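Local coordinates for hypothetical protein AQ_1575 (Aquifex aeolicus, PDB 1LFP), which probably binds DNA and may regulate transcription, as a member of the TACO1 family, at residues T51-E54 with Q55-A59; K145-S148 with E149-L153; Y174-P177 with E178-Y181; E212-A215 with Q216-K220. All blocks are in the same frame, centred on the assembly; numbering follows the deposited sequence.

Contact 1: residues T51-E54 with Q55-A59; sequences TAIE and QAKKA
Ile-53 and Lys-57 lie side by side on one flank of helix 47-58 and point the same way. The lysine amine NZ comes to 3.1 Å from the Ile-53 methyl CG2, which is a tight contact. Lys-57 runs extended as far as CE and turns only at its last torsion (chi4 56°), and this bend brings the amine back over the methyl branch. Its aliphatic CG rests 3.5 Å from Ile-53 O.

A second pair, Glu-54 and Lys-58, is likewise parallel. Glu-54 reaches out in an extended chain, while Lys-58 is bent at three torsions in a row. Lys-58 NZ stops 4.2 Å from Glu-54 OE2, beyond a salt bridge. Glu-54 OE1 forms a salt bridge with Lys-184 of helix 180-188.

Beneath both pairs run four i to i+4 backbone bonds, from Gln-55 N to Thr-51 O at 3.0 Å through to Lys-58 N on Glu-54 O. Ala-59 is where the chain leaves helical angles.

The helix is packed on several sides. Ala-52 and Gln-55 touch helix 21-39, Ile-53 and Ala-56 meet helix 63-74, and Thr-51 reaches helix 180-188. Lys-57 also makes a cation-pi contact with Trp-63.

Contact 2: residues K145-S148 with E149-L153; sequences KEVS and EEELL
At the N-terminus of helix 149-159, Ser-148 in the N-cap position meets Glu-151 three residues on. Ser-148 OG donates to Glu-151 OE2 at 3.0 Å. It meets the oxygen on its anti side, 32° out of the carboxylate plane. The Ser-148 side chain makes no capping bond; its hydroxyl points instead to the carboxylate. Glu-151 sends CG anti to its backbone nitrogen (chi1 157°), then bends at chi2, which turns the carboxylate back toward the loop. Its other oxygen, OE1, forms a salt bridge with Lys-155, one turn further along the helix.

The first helical turn is closed by Leu-152 N, which bonds to Ser-148 O at 3.2 Å with an N-H...O angle of 152°. This is the i to i+4 pattern of an alpha helix, following the loop that leaves strand 134-143. Leu-152 CB sits 3.1 Å from the same carbonyl oxygen.

Val-147 points toward the helix and crosses Glu-151 at about a right angle. Its CB is 4.0 Å from both carboxylate oxygens. Its CG2 packs 4.2 Å from Leu-152 CB. Val-147 and Leu-152 both also touch His-171 of strand 170-175 and Val-142 of strand 134-143.

Contact 3: residues Y174-P177 with E178-Y181; sequences YTVP and EELY
Glu-178 lies alongside the ring of Pro-177 as the chain turns from strand 170-175 toward helix 180-188. The glutamate is bent at chi2 (77°), which folds its carboxylate back over the proline. Glu-178 OE2 comes 3.3 Å from Pro-177 CG and also faces Val-176 CG1. Glu-178 OE1 has a long, weak ion pair with Arg-136.

Glu-179, at the N-cap position, gives its backbone N to Val-176 O at 2.8 Å. That oxygen also accepts from Thr-175 OG1 at 2.9 Å. The two donors arrive from opposite faces of the carbonyl plane, so the group is gripped above and below. The extended Glu-179 side chain passes Val-176 at a slant, with CG 3.9 Å from CG1 of the valine.

Leu-180 begins the helix. Its N bonds to Pro-177 O at 3.3 Å, with the donor well above the carbonyl plane. Both backbone bonds have the i to i+3 spacing of a 3-10 turn, here leading from strand into helix. Leu-180 CA lies 3.4 Å from Thr-175 OG1. Leu-180 CD2 also covers one face of the Tyr-181 ring, offset toward the rim.

The turn sits against the four-stranded antiparallel sheet. Thr-175 and Leu-180 touch Ile-140 of strand 134-143, Pro-177 and Leu-180 touch Ile-199 of strand 196-203, and Tyr-181 packs on helix 47-58.

Contact 4: residues E212-A215 with Q216-K220; sequences EETA and QKVIK
The backbone from Glu-212 to Lys-220 is the opening of helix 212-226, and its hydrogen bonds differ in quality. Val-218 N bonds to Thr-214 O at 3.0 Å and Ile-219 N to Ala-215 O at 3.1 Å, both close to straight at the hydrogen (170° and 169°). Lys-217 N is shared between weak bonds to Glu-213 O (i to i+4) and Thr-214 O (i to i+3).

The side chains mostly lean on these carbonyls. Val-218 CG2 lies 3.2 Å from Thr-214 O. Its placement beside the backbone nitrogen, anti to the carbonyl carbon, sends this methyl back toward the preceding turn. Ile-219 CG1 takes the same position (chi1 -63°) and comes 3.2 Å from Ala-215 O. Lys-217 CG lies 3.4 Å from Glu-213 O, and the chain then runs out fully extended. Lys-217 NZ stays 5.1 Å from Glu-213 OE1, too far for a salt bridge. Gln-216 rests its CB 3.7 Å from Glu-212 O.

The helix is the crossover of a beta-alpha-beta unit between strands 207-208 and 231-239, which pair in parallel. Thr-214 touches Ile-209, in the loop leading to the helix. Lys-217 touches Pro-92, and Ile-219 reaches Gln-246 near the chain end.

Contacts 1 and 3 are the two that touch: Thr-51 OG1 lies 3.4 Å from Tyr-181 CE1, although their centres are 19 Å apart. The touch links the N-terminal helices to the part of the chain that carries contacts 2 and 3. Contacts 2 and 3 both pack on the same antiparallel sheet at the starts of helices 149-159 and 180-188, with centres 20 Å apart and nearest atoms about 9 Å apart. Contact 4 stands apart, on the helix crossing between two strands of the mixed sheet. Its centre is 32 to 33 Å from the other three, and it lies across the chain's centre from contacts 1 and 3.

Contact 1: residues T51-E54 with Q55-A59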
ATOM      1  N   THR A  51     -13.915  -2.502  -4.731  1.00 19.10           N
ATOM      2  CA  THR A  51     -12.651  -2.060  -5.281  1.00 18.64           C
ATOM      3  C   THR A  51     -11.600  -3.152  -5.317  1.00 18.49           C
ATOM      4  O   THR A  51     -10.778  -3.214  -6.234  1.00 18.30           O
ATOM      5  CB  THR A  51     -12.112  -0.883  -4.464  1.00 23.14           C
ATOM      6  OG1 THR A  51     -13.100   0.162  -4.476  1.00 27.88           O
ATOM      7  CG2 THR A  51     -10.801  -0.386  -5.066  1.00 23.68           C
ATOM      8  N   ALA A  52     -11.627  -4.013  -4.312  1.00 21.93           N
ATOM      9  CA  ALA A  52     -10.664  -5.119  -4.245  1.00 23.56           C
ATOM     10  C   ALA A  52     -10.941  -6.087  -5.376  1.00 23.41           C
ATOM     11  O   ALA A  52     -10.029  -6.638  -5.990  1.00 24.00           O
ATOM     12  CB  ALA A  52     -10.774  -5.830  -2.910  1.00 21.57           C
ATOM     13  N   ILE A  53     -12.223  -6.288  -5.658  1.00 23.14           N
ATOM     14  CA  ILE A  53     -12.610  -7.188  -6.737  1.00 25.58           C
ATOM     15  C   ILE A  53     -12.137  -6.624  -8.070  1.00 26.79           C
ATOM     16  O   ILE A  53     -11.594  -7.342  -8.900  1.00 26.59           O
ATOM     17  CB  ILE A  53     -14.145  -7.392  -6.770  1.00 20.75           C
ATOM     18  CG1 ILE A  53     -14.542  -8.288  -5.589  1.00 23.29           C
ATOM     19  CG2 ILE A  53     -14.587  -8.006  -8.127  1.00 23.79           C
ATOM     20  CD1 ILE A  53     -16.042  -8.538  -5.483  1.00 19.47           C
ATOM     21  N   GLU A  54     -12.321  -5.320  -8.256  1.00 26.22           N
ATOM     22  CA  GLU A  54     -11.922  -4.652  -9.481  1.00 26.69           C
ATOM     23  C   GLU A  54     -10.416  -4.704  -9.761  1.00 27.68           C
ATOM     24  O   GLU A  54      -9.988  -4.879 -10.895  1.00 26.63           O
ATOM     25  CB  GLU A  54     -12.408  -3.205  -9.407  1.00 38.16           C
ATOM     26  CG  GLU A  54     -11.924  -2.299 -10.495  1.00 42.70           C
ATOM     27  CD  GLU A  54     -12.122  -0.835 -10.117  1.00 45.52           C
ATOM     28  OE1 GLU A  54     -13.271  -0.452  -9.803  1.00 47.64           O
ATOM     29  OE2 GLU A  54     -11.127  -0.078 -10.129  1.00 50.07           O
ATOM     30  N   GLN A  55      -9.620  -4.534  -8.714  1.00 25.77           N
ATOM     31  CA  GLN A  55      -8.176  -4.543  -8.815  1.00 26.10           C
ATOM     32  C   GLN A  55      -7.672  -5.930  -9.122  1.00 23.26           C
ATOM     33  O   GLN A  55      -6.654  -6.119  -9.792  1.00 21.50           O
ATOM     34  CB  GLN A  55      -7.568  -4.058  -7.502  1.00 43.99           C
ATOM     35  CG  GLN A  55      -6.796  -2.757  -7.637  1.00 50.36           C
ATOM     36  CD  GLN A  55      -5.326  -2.926  -7.305  1.00 53.56           C
ATOM     37  OE1 GLN A  55      -4.545  -3.421  -8.119  1.00 56.82           O
ATOM     38  NE2 GLN A  55      -4.946  -2.533  -6.095  1.00 54.66           N
ATOM     39  N   ALA A  56      -8.386  -6.910  -8.597  1.00 21.95           N
ATOM     40  CA  ALA A  56      -8.023  -8.289  -8.819  1.00 20.29           C
ATOM     41  C   ALA A  56      -8.299  -8.608 -10.267  1.00 19.95           C
ATOM     42  O   ALA A  56      -7.535  -9.301 -10.904  1.00 19.13           O
ATOM     43  CB  ALA A  56      -8.850  -9.191  -7.923  1.00 20.25           C
ATOM     44  N   LYS A  57      -9.421  -8.115 -10.792  1.00 20.55           N
ATOM     45  CA  LYS A  57      -9.751  -8.407 -12.170  1.00 23.89           C
ATOM     46  C   LYS A  57      -8.746  -7.734 -13.080  1.00 24.39           C
ATOM     47  O   LYS A  57      -8.339  -8.289 -14.084  1.00 25.21           O
ATOM     48  CB  LYS A  57     -11.169  -7.929 -12.485  1.00 26.90           C
ATOM     49  CG  LYS A  57     -12.239  -8.845 -11.943  1.00 29.69           C
ATOM     50  CD  LYS A  57     -13.631  -8.384 -12.345  1.00 34.22           C
ATOM     51  CE  LYS A  57     -14.666  -9.462 -12.059  1.00 34.64           C
ATOM     52  NZ  LYS A  57     -14.664  -9.884 -10.637  1.00 40.42           N
ATOM     53  N   LYS A  58      -8.331  -6.538 -12.705  1.00 26.89           N
ATOM     54  CA  LYS A  58      -7.394  -5.791 -13.519  1.00 28.46           C
ATOM     55  C   LYS A  58      -6.027  -6.411 -13.601  1.00 29.03           C
ATOM     56  O   LYS A  58      -5.318  -6.224 -14.601  1.00 29.16           O
ATOM     57  CB  LYS A  58      -7.283  -4.356 -13.003  1.00 41.02           C
ATOM     58  CG  LYS A  58      -7.198  -3.341 -14.121  1.00 47.10           C
ATOM     59  CD  LYS A  58      -8.423  -3.445 -15.040  1.00 52.22           C
ATOM     60  CE  LYS A  58      -9.739  -3.190 -14.289  1.00 54.92           C
ATOM     61  NZ  LYS A  58      -9.880  -1.775 -13.816  1.00 57.60           N
ATOM     62  N   ALA A  59      -5.675  -7.192 -12.581  1.00 25.30           N
ATOM     63  CA  ALA A  59      -4.379  -7.848 -12.509  1.00 24.31           C
ATOM     64  C   ALA A  59      -4.397  -9.246 -13.113  1.00 22.88           C
ATOM     65  O   ALA A  59      -3.423  -9.991 -13.015  1.00 22.59           O
ATOM     66  CB  ALA A  59      -3.924  -7.905 -11.056  1.00 25.61           C
TER

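Contact 2: residues K145-S148 with E149-L153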
ATOM      1  N   LYS A 145       1.894   6.529 -18.128  1.00 38.79           N
ATOM      2  CA  LYS A 145       1.858   6.133 -19.528  1.00 41.80           C
ATOM      3  C   LYS A 145       0.557   6.464 -20.222  1.00 42.52           C
ATOM      4  O   LYS A 145       0.548   6.862 -21.383  1.00 43.59           O
ATOM      5  CB  LYS A 145       2.072   4.626 -19.641  1.00 43.07           C
ATOM      6  CG  LYS A 145       3.467   4.147 -19.314  1.00 46.88           C
ATOM      7  CD  LYS A 145       3.480   2.634 -19.208  1.00 48.71           C
ATOM      8  CE  LYS A 145       4.899   2.067 -19.281  1.00 50.38           C
ATOM      9  NZ  LYS A 145       5.388   1.998 -20.690  1.00 51.78           N
ATOM     10  N   GLU A 146      -0.542   6.302 -19.499  1.00 26.07           N
ATOM     11  CA  GLU A 146      -1.853   6.519 -20.072  1.00 28.58           C
ATOM     12  C   GLU A 146      -2.451   7.919 -19.942  1.00 28.75           C
ATOM     13  O   GLU A 146      -3.502   8.200 -20.524  1.00 28.74           O
ATOM     14  CB  GLU A 146      -2.823   5.482 -19.497  1.00 49.91           C
ATOM     15  CG  GLU A 146      -2.549   4.027 -19.936  1.00 52.77           C
ATOM     16  CD  GLU A 146      -2.758   3.787 -21.437  1.00 55.08           C
ATOM     17  OE1 GLU A 146      -3.534   4.539 -22.068  1.00 56.14           O
ATOM     18  OE2 GLU A 146      -2.164   2.831 -21.990  1.00 56.33           O
ATOM     19  N   VAL A 147      -1.803   8.811 -19.207  1.00 44.05           N
ATOM     20  CA  VAL A 147      -2.336  10.163 -19.078  1.00 45.06           C
ATOM     21  C   VAL A 147      -1.267  11.202 -19.375  1.00 46.03           C
ATOM     22  O   VAL A 147      -0.435  11.012 -20.258  1.00 46.56           O
ATOM     23  CB  VAL A 147      -2.896  10.426 -17.670  1.00 38.61           C
ATOM     24  CG1 VAL A 147      -3.996   9.416 -17.342  1.00 38.20           C
ATOM     25  CG2 VAL A 147      -1.776  10.360 -16.648  1.00 39.05           C
ATOM     26  N   SER A 148      -1.289  12.296 -18.628  1.00 51.43           N
ATOM     27  CA  SER A 148      -0.335  13.371 -18.827  1.00 53.29           C
ATOM     28  C   SER A 148      -0.126  14.074 -17.502  1.00 54.59           C
ATOM     29  O   SER A 148      -0.984  14.009 -16.620  1.00 53.90           O
ATOM     30  CB  SER A 148      -0.896  14.343 -19.855  1.00 47.82           C
ATOM     31  OG  SER A 148      -1.915  13.700 -20.604  1.00 49.24           O
ATOM     32  N   GLU A 149       1.017  14.730 -17.345  1.00 50.99           N
ATOM     33  CA  GLU A 149       1.270  15.440 -16.103  1.00 53.09           C
ATOM     34  C   GLU A 149       0.225  16.539 -16.014  1.00 52.50           C
ATOM     35  O   GLU A 149      -0.466  16.673 -15.006  1.00 53.01           O
ATOM     36  CB  GLU A 149       2.662  16.074 -16.099  1.00 61.59           C
ATOM     37  CG  GLU A 149       3.701  15.381 -15.239  1.00 65.39           C
ATOM     38  CD  GLU A 149       4.261  14.135 -15.892  1.00 68.31           C
ATOM     39  OE1 GLU A 149       3.494  13.171 -16.091  1.00 70.70           O
ATOM     40  OE2 GLU A 149       5.469  14.123 -16.213  1.00 69.96           O
ATOM     41  N   GLU A 150       0.092  17.294 -17.101  1.00 47.58           N
ATOM     42  CA  GLU A 150      -0.826  18.423 -17.155  1.00 45.38           C
ATOM     43  C   GLU A 150      -2.305  18.106 -16.958  1.00 44.67           C
ATOM     44  O   GLU A 150      -2.952  18.667 -16.075  1.00 42.92           O
ATOM     45  CB  GLU A 150      -0.651  19.172 -18.474  1.00 51.30           C
ATOM     46  CG  GLU A 150      -1.391  20.504 -18.516  1.00 51.42           C
ATOM     47  CD  GLU A 150      -1.364  21.153 -19.886  1.00 51.53           C
ATOM     48  OE1 GLU A 150      -1.895  22.275 -20.025  1.00 52.55           O
ATOM     49  OE2 GLU A 150      -0.815  20.541 -20.824  1.00 52.42           O
ATOM     50  N   GLU A 151      -2.837  17.224 -17.802  1.00 42.32           N
ATOM     51  CA  GLU A 151      -4.244  16.847 -17.742  1.00 41.15           C
ATOM     52  C   GLU A 151      -4.617  16.289 -16.386  1.00 39.40           C
ATOM     53  O   GLU A 151      -5.651  16.641 -15.815  1.00 38.95           O
ATOM     54  CB  GLU A 151      -4.554  15.804 -18.820  1.00 54.29           C
ATOM     55  CG  GLU A 151      -5.765  14.953 -18.516  1.00 56.23           C
ATOM     56  CD  GLU A 151      -5.553  13.491 -18.879  1.00 57.91           C
ATOM     57  OE1 GLU A 151      -6.185  12.626 -18.233  1.00 59.15           O
ATOM     58  OE2 GLU A 151      -4.763  13.206 -19.808  1.00 58.32           O
ATOM     59  N   LEU A 152      -3.767  15.416 -15.874  1.00 37.59           N
ATOM     60  CA  LEU A 152      -4.018  14.798 -14.602  1.00 34.19           C
ATOM     61  C   LEU A 152      -3.939  15.780 -13.443  1.00 33.63           C
ATOM     62  O   LEU A 152      -4.762  15.735 -12.520  1.00 30.67           O
ATOM     63  CB  LEU A 152      -3.031  13.678 -14.361  1.00 44.77           C
ATOM     64  CG  LEU A 152      -3.384  13.000 -13.046  1.00 44.81           C
ATOM     65  CD1 LEU A 152      -4.501  11.988 -13.287  1.00 43.79           C
ATOM     66  CD2 LEU A 152      -2.157  12.355 -12.462  1.00 45.04           C
ATOM     67  N   LEU A 153      -2.933  16.654 -13.484  1.00 33.28           N
ATOM     68  CA  LEU A 153      -2.756  17.643 -12.432  1.00 31.62           C
ATOM     69  C   LEU A 153      -4.042  18.460 -12.363  1.00 30.01           C
ATOM     70  O   LEU A 153      -4.545  18.726 -11.276  1.00 28.79           O
ATOM     71  CB  LEU A 153      -1.537  18.535 -12.743  1.00 39.38           C
ATOM     72  CG  LEU A 153      -0.278  18.521 -11.838  1.00 41.81           C
ATOM     73  CD1 LEU A 153      -0.141  17.244 -11.041  1.00 40.36           C
ATOM     74  CD2 LEU A 153       0.944  18.725 -12.709  1.00 41.72           C
TER

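Contact 3: residues Y174-P177 with E178-Y181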
ATOM      1  N   TYR A 174      -3.634  11.926  -3.258  1.00 21.48           N
ATOM      2  CA  TYR A 174      -4.056  11.655  -1.896  1.00 20.30           C
ATOM      3  C   TYR A 174      -5.378  12.306  -1.644  1.00 20.19           C
ATOM      4  O   TYR A 174      -5.648  13.387  -2.172  1.00 22.30           O
ATOM      5  CB  TYR A 174      -3.075  12.232  -0.883  1.00 20.07           C
ATOM      6  CG  TYR A 174      -1.818  11.458  -0.767  1.00 19.16           C
ATOM      7  CD1 TYR A 174      -1.747  10.364   0.084  1.00 19.99           C
ATOM      8  CD2 TYR A 174      -0.682  11.824  -1.465  1.00 23.32           C
ATOM      9  CE1 TYR A 174      -0.598   9.664   0.244  1.00 21.05           C
ATOM     10  CE2 TYR A 174       0.506  11.117  -1.303  1.00 22.56           C
ATOM     11  CZ  TYR A 174       0.535  10.039  -0.441  1.00 24.49           C
ATOM     12  OH  TYR A 174       1.699   9.347  -0.222  1.00 27.04           O
ATOM     13  N   THR A 175      -6.184  11.679  -0.796  1.00 18.08           N
ATOM     14  CA  THR A 175      -7.502  12.227  -0.491  1.00 19.18           C
ATOM     15  C   THR A 175      -7.798  12.129   0.999  1.00 17.76           C
ATOM     16  O   THR A 175      -7.032  11.513   1.743  1.00 17.60           O
ATOM     17  CB  THR A 175      -8.618  11.427  -1.212  1.00 19.58           C
ATOM     18  OG1 THR A 175      -8.944  10.256  -0.454  1.00 19.46           O
ATOM     19  CG2 THR A 175      -8.143  10.988  -2.606  1.00 24.17           C
ATOM     20  N   VAL A 176      -8.903  12.757   1.415  1.00 19.75           N
ATOM     21  CA  VAL A 176      -9.395  12.696   2.800  1.00 21.62           C
ATOM     22  C   VAL A 176      -9.772  11.225   2.843  1.00 21.01           C
ATOM     23  O   VAL A 176     -10.458  10.730   1.937  1.00 21.80           O
ATOM     24  CB  VAL A 176     -10.667  13.601   2.957  1.00 27.11           C
ATOM     25  CG1 VAL A 176     -11.451  13.224   4.203  1.00 29.58           C
ATOM     26  CG2 VAL A 176     -10.236  15.056   2.998  1.00 28.52           C
ATOM     27  N   PRO A 177      -9.378  10.494   3.901  1.00 19.78           N
ATOM     28  CA  PRO A 177      -9.730   9.067   3.877  1.00 20.65           C
ATOM     29  C   PRO A 177     -11.199   8.706   3.645  1.00 22.07           C
ATOM     30  O   PRO A 177     -11.512   7.801   2.856  1.00 20.26           O
ATOM     31  CB  PRO A 177      -9.124   8.536   5.195  1.00 27.46           C
ATOM     32  CG  PRO A 177      -9.172   9.753   6.102  1.00 26.41           C
ATOM     33  CD  PRO A 177      -8.805  10.898   5.199  1.00 25.72           C
ATOM     34  N   GLU A 178     -12.107   9.429   4.286  1.00 27.13           N
ATOM     35  CA  GLU A 178     -13.516   9.123   4.100  1.00 29.77           C
ATOM     36  C   GLU A 178     -14.022   9.406   2.688  1.00 28.59           C
ATOM     37  O   GLU A 178     -15.117   8.976   2.340  1.00 29.41           O
ATOM     38  CB  GLU A 178     -14.366   9.907   5.110  1.00 36.09           C
ATOM     39  CG  GLU A 178     -14.263   9.370   6.529  1.00 40.33           C
ATOM     40  CD  GLU A 178     -12.972   9.769   7.219  1.00 42.80           C
ATOM     41  OE1 GLU A 178     -12.694   9.192   8.296  1.00 46.32           O
ATOM     42  OE2 GLU A 178     -12.245  10.660   6.694  1.00 43.24           O
ATOM     43  N   GLU A 179     -13.232  10.114   1.876  1.00 25.70           N
ATOM     44  CA  GLU A 179     -13.639  10.464   0.512  1.00 25.35           C
ATOM     45  C   GLU A 179     -12.876   9.759  -0.588  1.00 22.46           C
ATOM     46  O   GLU A 179     -12.908  10.143  -1.764  1.00 19.82           O
ATOM     47  CB  GLU A 179     -13.489  11.955   0.326  1.00 31.31           C
ATOM     48  CG  GLU A 179     -14.148  12.683   1.465  1.00 38.70           C
ATOM     49  CD  GLU A 179     -14.524  14.067   1.100  1.00 39.95           C
ATOM     50  OE1 GLU A 179     -13.647  14.781   0.571  1.00 42.55           O
ATOM     51  OE2 GLU A 179     -15.693  14.441   1.340  1.00 44.12           O
ATOM     52  N   LEU A 180     -12.189   8.708  -0.197  1.00 17.62           N
ATOM     53  CA  LEU A 180     -11.408   7.954  -1.146  1.00 17.13           C
ATOM     54  C   LEU A 180     -12.209   7.421  -2.348  1.00 16.49           C
ATOM     55  O   LEU A 180     -11.801   7.591  -3.499  1.00 16.99           O
ATOM     56  CB  LEU A 180     -10.757   6.797  -0.380  1.00 19.69           C
ATOM     57  CG  LEU A 180     -10.204   5.682  -1.263  1.00 19.51           C
ATOM     58  CD1 LEU A 180      -9.012   6.250  -2.042  1.00 14.70           C
ATOM     59  CD2 LEU A 180      -9.769   4.483  -0.406  1.00 19.17           C
ATOM     60  N   TYR A 181     -13.341   6.773  -2.084  1.00 17.89           N
ATOM     61  CA  TYR A 181     -14.102   6.180  -3.171  1.00 18.97           C
ATOM     62  C   TYR A 181     -14.884   7.208  -3.956  1.00 19.44           C
ATOM     63  O   TYR A 181     -15.178   7.013  -5.148  1.00 19.49           O
ATOM     64  CB  TYR A 181     -15.014   5.073  -2.630  1.00 25.32           C
ATOM     65  CG  TYR A 181     -14.220   4.006  -1.913  1.00 25.96           C
ATOM     66  CD1 TYR A 181     -13.214   3.305  -2.562  1.00 27.02           C
ATOM     67  CD2 TYR A 181     -14.474   3.719  -0.577  1.00 27.41           C
ATOM     68  CE1 TYR A 181     -12.471   2.326  -1.892  1.00 26.50           C
ATOM     69  CE2 TYR A 181     -13.758   2.768   0.100  1.00 28.37           C
ATOM     70  CZ  TYR A 181     -12.757   2.070  -0.556  1.00 26.84           C
ATOM     71  OH  TYR A 181     -12.061   1.122   0.155  1.00 24.57           O
TER

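Contact 4: residues E212-A215 with Q216-K220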
ATOM      1  N   GLU A 212      24.925   7.826   2.261  1.00 51.91           N
ATOM      2  CA  GLU A 212      24.618   6.771   1.318  1.00 51.46           C
ATOM      3  C   GLU A 212      24.580   5.407   1.988  1.00 50.48           C
ATOM      4  O   GLU A 212      23.803   4.534   1.594  1.00 50.99           O
ATOM      5  CB  GLU A 212      25.649   6.772   0.205  1.00 63.43           C
ATOM      6  CG  GLU A 212      25.328   5.853  -0.937  1.00 65.56           C
ATOM      7  CD  GLU A 212      26.344   5.978  -2.044  1.00 67.14           C
ATOM      8  OE1 GLU A 212      26.175   5.316  -3.088  1.00 69.00           O
ATOM      9  OE2 GLU A 212      27.314   6.744  -1.865  1.00 68.34           O
ATOM     10  N   GLU A 213      25.424   5.221   2.999  1.00 49.68           N
ATOM     11  CA  GLU A 213      25.473   3.967   3.738  1.00 46.64           C
ATOM     12  C   GLU A 213      24.144   3.728   4.428  1.00 44.70           C
ATOM     13  O   GLU A 213      23.557   2.656   4.335  1.00 44.98           O
ATOM     14  CB  GLU A 213      26.544   4.009   4.824  1.00 56.21           C
ATOM     15  CG  GLU A 213      27.971   3.893   4.350  1.00 56.85           C
ATOM     16  CD  GLU A 213      28.898   3.464   5.474  1.00 57.21           C
ATOM     17  OE1 GLU A 213      28.691   2.354   6.025  1.00 58.92           O
ATOM     18  OE2 GLU A 213      29.820   4.232   5.813  1.00 57.39           O
ATOM     19  N   THR A 214      23.691   4.740   5.151  1.00 45.78           N
ATOM     20  CA  THR A 214      22.439   4.656   5.880  1.00 42.50           C
ATOM     21  C   THR A 214      21.256   4.495   4.925  1.00 40.80           C
ATOM     22  O   THR A 214      20.349   3.710   5.185  1.00 41.21           O
ATOM     23  CB  THR A 214      22.236   5.915   6.739  1.00 49.56           C
ATOM     24  OG1 THR A 214      23.420   6.148   7.510  1.00 47.89           O
ATOM     25  CG2 THR A 214      21.052   5.742   7.685  1.00 47.61           C
ATOM     26  N   ALA A 215      21.282   5.227   3.817  1.00 33.85           N
ATOM     27  CA  ALA A 215      20.200   5.175   2.830  1.00 32.26           C
ATOM     28  C   ALA A 215      19.968   3.766   2.307  1.00 31.31           C
ATOM     29  O   ALA A 215      18.828   3.334   2.112  1.00 27.57           O
ATOM     30  CB  ALA A 215      20.498   6.112   1.664  1.00 38.21           C
ATOM     31  N   GLN A 216      21.059   3.038   2.093  1.00 32.88           N
ATOM     32  CA  GLN A 216      20.965   1.682   1.580  1.00 32.22           C
ATOM     33  C   GLN A 216      20.370   0.720   2.578  1.00 30.08           C
ATOM     34  O   GLN A 216      19.675  -0.220   2.191  1.00 29.71           O
ATOM     35  CB  GLN A 216      22.341   1.181   1.159  1.00 43.61           C
ATOM     36  CG  GLN A 216      22.295   0.031   0.176  1.00 48.46           C
ATOM     37  CD  GLN A 216      23.343   0.174  -0.918  1.00 52.03           C
ATOM     38  OE1 GLN A 216      23.384  -0.608  -1.870  1.00 53.96           O
ATOM     39  NE2 GLN A 216      24.196   1.190  -0.786  1.00 54.05           N
ATOM     40  N   LYS A 217      20.652   0.941   3.860  1.00 29.71           N
ATOM     41  CA  LYS A 217      20.142   0.067   4.912  1.00 28.84           C
ATOM     42  C   LYS A 217      18.649   0.290   5.018  1.00 26.95           C
ATOM     43  O   LYS A 217      17.886  -0.661   5.099  1.00 25.84           O
ATOM     44  CB  LYS A 217      20.790   0.384   6.259  1.00 35.39           C
ATOM     45  CG  LYS A 217      22.302   0.198   6.277  1.00 38.32           C
ATOM     46  CD  LYS A 217      22.866   0.613   7.623  1.00 38.44           C
ATOM     47  CE  LYS A 217      24.353   0.301   7.725  1.00 42.39           C
ATOM     48  NZ  LYS A 217      24.903   0.796   9.023  1.00 44.57           N
ATOM     49  N   VAL A 218      18.246   1.556   5.005  1.00 27.65           N
ATOM     50  CA  VAL A 218      16.820   1.890   5.067  1.00 26.95           C
ATOM     51  C   VAL A 218      16.069   1.189   3.946  1.00 26.69           C
ATOM     52  O   VAL A 218      15.068   0.522   4.193  1.00 26.32           O
ATOM     53  CB  VAL A 218      16.595   3.387   4.907  1.00 25.54           C
ATOM     54  CG1 VAL A 218      15.089   3.700   4.931  1.00 26.64           C
ATOM     55  CG2 VAL A 218      17.332   4.121   5.996  1.00 24.31           C
ATOM     56  N   ILE A 219      16.545   1.363   2.712  1.00 23.46           N
ATOM     57  CA  ILE A 219      15.904   0.755   1.548  1.00 24.76           C
ATOM     58  C   ILE A 219      15.860  -0.762   1.606  1.00 25.02           C
ATOM     59  O   ILE A 219      14.879  -1.367   1.208  1.00 24.99           O
ATOM     60  CB  ILE A 219      16.600   1.203   0.217  1.00 35.03           C
ATOM     61  CG1 ILE A 219      16.456   2.713   0.036  1.00 38.49           C
ATOM     62  CG2 ILE A 219      15.997   0.481  -0.959  1.00 37.07           C
ATOM     63  CD1 ILE A 219      17.138   3.256  -1.205  1.00 38.49           C
ATOM     64  N   LYS A 220      16.919  -1.397   2.090  1.00 26.78           N
ATOM     65  CA  LYS A 220      16.901  -2.850   2.174  1.00 26.58           C
ATOM     66  C   LYS A 220      15.874  -3.308   3.202  1.00 23.56           C
ATOM     67  O   LYS A 220      15.205  -4.331   3.040  1.00 24.17           O
ATOM     68  CB  LYS A 220      18.287  -3.375   2.549  1.00 37.99           C
ATOM     69  CG  LYS A 220      19.271  -3.382   1.383  1.00 43.91           C
ATOM     70  CD  LYS A 220      20.559  -4.112   1.756  1.00 46.42           C
ATOM     71  CE  LYS A 220      21.493  -4.246   0.563  1.00 50.88           C
ATOM     72  NZ  LYS A 220      21.773  -2.919  -0.052  1.00 53.42           N
TER